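Local coordinates for amorpha-4,11-diene synthase (Artemisia annua, PDB 4GAX), which probably cyclises farnesyl diphosphate to a sesquiterpene such as amorpha-4,11-diene, and is crystallised here as an alpha-bisabolol synthase mutant, at residues I315-Y319 / F387-M392. Residues are numbered along the deposited sequence; the frame is centred on the assembly and turned at random.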
loop_
_atom_site.group_PDB
_atom_site.type_symbol
_atom_site.label_atom_id
_atom_site.label_comp_id
_atom_site.label_asym_id
_atom_site.label_seq_id
_atom_site.Cartn_x
_atom_site.Cartn_y
_atom_site.Cartn_z
ATOM N N ILE A 315 10.252 -16.898 -9.737
ATOM C CA ILE A 315 10.131 -16.934 -11.195
ATOM C C ILE A 315 10.935 -15.803 -11.849
ATOM O O ILE A 315 11.606 -16.024 -12.861
ATOM C CB ILE A 315 8.654 -16.903 -11.655
ATOM C CG1 ILE A 315 7.944 -18.191 -11.235
ATOM C CG2 ILE A 315 8.561 -16.787 -13.161
ATOM C CD1 ILE A 315 6.449 -18.166 -11.508
ATOM N N ASP A 316 10.882 -14.606 -11.261
ATOM C CA ASP A 316 11.689 -13.488 -11.754
ATOM C C ASP A 316 13.178 -13.811 -11.711
ATOM O O ASP A 316 13.928 -13.457 -12.619
ATOM C CB ASP A 316 11.423 -12.219 -10.948
ATOM C CG ASP A 316 10.454 -11.285 -11.638
ATOM O OD1 ASP A 316 10.406 -11.291 -12.888
ATOM O OD2 ASP A 316 9.738 -10.546 -10.932
ATOM N N ASP A 317 13.598 -14.492 -10.652
ATOM C CA ASP A 317 14.999 -14.842 -10.478
ATOM C C ASP A 317 15.463 -15.928 -11.449
ATOM O O ASP A 317 16.664 -16.144 -11.609
ATOM C CB ASP A 317 15.286 -15.239 -9.027
ATOM C CG ASP A 317 15.249 -14.049 -8.076
ATOM O OD1 ASP A 317 15.168 -12.895 -8.561
ATOM O OD2 ASP A 317 15.315 -14.268 -6.843
ATOM N N ILE A 318 14.516 -16.616 -12.087
ATOM C CA ILE A 318 14.852 -17.571 -13.143
ATOM C C ILE A 318 14.932 -16.845 -14.484
ATOM O O ILE A 318 15.800 -17.117 -15.309
ATOM C CB ILE A 318 13.803 -18.696 -13.283
ATOM C CG1 ILE A 318 13.716 -19.531 -12.006
ATOM C CG2 ILE A 318 14.154 -19.605 -14.442
ATOM C CD1 ILE A 318 12.610 -20.580 -12.040
ATOM N N TYR A 319 14.018 -15.912 -14.704
ATOM C CA TYR A 319 13.974 -15.220 -15.986
ATOM C C TYR A 319 15.029 -14.131 -16.112
ATOM O O TYR A 319 15.522 -13.876 -17.210
ATOM C CB TYR A 319 12.576 -14.651 -16.255
ATOM C CG TYR A 319 11.632 -15.682 -16.816
ATOM C CD1 TYR A 319 11.349 -15.725 -18.176
ATOM C CD2 TYR A 319 11.049 -16.635 -15.990
ATOM C CE1 TYR A 319 10.491 -16.686 -18.699
ATOM C CE2 TYR A 319 10.196 -17.590 -16.495
ATOM C CZ TYR A 319 9.921 -17.616 -17.847
ATOM O OH TYR A 319 9.068 -18.576 -18.341
ATOM N N PHE A 387 1.525 -12.884 -17.042
ATOM C CA PHE A 387 2.732 -12.400 -16.376
ATOM C C PHE A 387 3.974 -13.143 -16.884
ATOM O O PHE A 387 4.966 -12.520 -17.269
ATOM C CB PHE A 387 2.593 -12.563 -14.859
ATOM C CG PHE A 387 3.865 -12.298 -14.101
ATOM C CD1 PHE A 387 4.340 -11.006 -13.948
ATOM C CD2 PHE A 387 4.577 -13.343 -13.526
ATOM C CE1 PHE A 387 5.507 -10.760 -13.253
ATOM C CE2 PHE A 387 5.751 -13.103 -12.825
ATOM C CZ PHE A 387 6.218 -11.813 -12.692
ATOM N N VAL A 388 3.910 -14.475 -16.899
ATOM C CA VAL A 388 5.033 -15.288 -17.362
ATOM C C VAL A 388 5.277 -15.087 -18.858
ATOM O O VAL A 388 6.424 -14.998 -19.304
ATOM C CB VAL A 388 4.807 -16.773 -17.054
ATOM C CG1 VAL A 388 6.054 -17.579 -17.351
ATOM C CG2 VAL A 388 4.403 -16.926 -15.590
ATOM N N ARG A 389 4.188 -15.028 -19.618
ATOM C CA ARG A 389 4.214 -14.761 -21.053
ATOM C C ARG A 389 5.064 -13.552 -21.355
ATOM O O ARG A 389 5.939 -13.591 -22.215
ATOM C CB ARG A 389 2.804 -14.429 -21.515
ATOM C CG ARG A 389 2.251 -15.320 -22.572
ATOM C CD ARG A 389 0.800 -14.974 -22.775
ATOM N NE ARG A 389 -0.075 -16.088 -22.428
ATOM C CZ ARG A 389 -1.282 -15.948 -21.897
ATOM N NH1 ARG A 389 -1.754 -14.727 -21.636
ATOM N NH2 ARG A 389 -2.013 -17.029 -21.629
ATOM N N ASN A 390 4.794 -12.461 -20.648
ATOM C CA ASN A 390 5.486 -11.212 -20.942
ATOM C C ASN A 390 6.926 -11.212 -20.437
ATOM O O ASN A 390 7.775 -10.504 -20.982
ATOM C CB ASN A 390 4.687 -10.000 -20.451
ATOM C CG ASN A 390 3.478 -9.716 -21.332
ATOM O OD1 ASN A 390 3.578 -9.014 -22.343
ATOM N ND2 ASN A 390 2.331 -10.274 -20.957
ATOM N N LEU A 391 7.203 -12.009 -19.406
ATOM C CA LEU A 391 8.594 -12.267 -19.043
ATOM C C LEU A 391 9.296 -12.948 -20.221
ATOM O O LEU A 391 10.462 -12.670 -20.499
ATOM C CB LEU A 391 8.704 -13.122 -17.775
ATOM C CG LEU A 391 8.423 -12.428 -16.436
ATOM C CD1 LEU A 391 8.507 -13.416 -15.283
ATOM C CD2 LEU A 391 9.384 -11.260 -16.202
ATOM N N MET A 392 8.575 -13.815 -20.935
ATOM C CA MET A 392 9.155 -14.529 -22.077
ATOM C C MET A 392 9.247 -13.623 -23.299
ATOM O O MET A 392 10.090 -13.837 -24.183
ATOM C CB MET A 392 8.355 -15.781 -22.419
ATOM C CG MET A 392 9.065 -16.693 -23.413
ATOM S SD MET A 392 10.634 -17.288 -22.742
ATOM C CE MET A 392 11.696 -17.160 -24.182
#
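Asp316, as first aspartate, and Tyr319, at a variable position, belong to the aspartate-rich DDxxD motif of class I terpene synthases, which lies near the C-terminal end of helix 299-322 and meets helix 374-399 here. The two segments are nearly parallel (16° between directions), with axes 11.0 Å apart, so side chains make the contact, and no hydrogen bond joins them. Leu391 is central: its CB lies over one face of the Tyr319 ring, 4.1 Å from the ring centroid and 26° off the normal, which fits a CH-pi contact. Further out on the same side chain, CD1 reaches Ile315 CG2 at 4.0 Å, while CD2 comes within 3.5 Å of Asp316 OD1. CB of Tyr319 already points at helix 374-399, and with CG anti to the carbonyl carbon (chi1 -82°) the ring is set against Leu391 CB. At its edge sits Met392 SD, 4.1 Å from Tyr319 CE1, a Met-aromatic contact made by a methionine chain bent at its last two torsions. Near the phenol oxygen, Val388 CG1 approaches Tyr319 OH to 3.3 Å; that hydroxyl has its polar partner in Thr332 of helix 325-337. Were Tyr319 replaced by an alanine, Leu391 CB and Met392 SD would probably lose the ring they pack on, and Thr332 its hydroxyl mate. Asp316 also meets Phe387 edge-on, OD2 lying 4.1 Å from Phe387 CZ. Leu391 and Phe387 thus offer the carboxylate only van der Waals contact, which may restrict its turning. No hydrogen bond from 387-392 ties its oxygens, consistent with their serving magnesium, as in related enzymes.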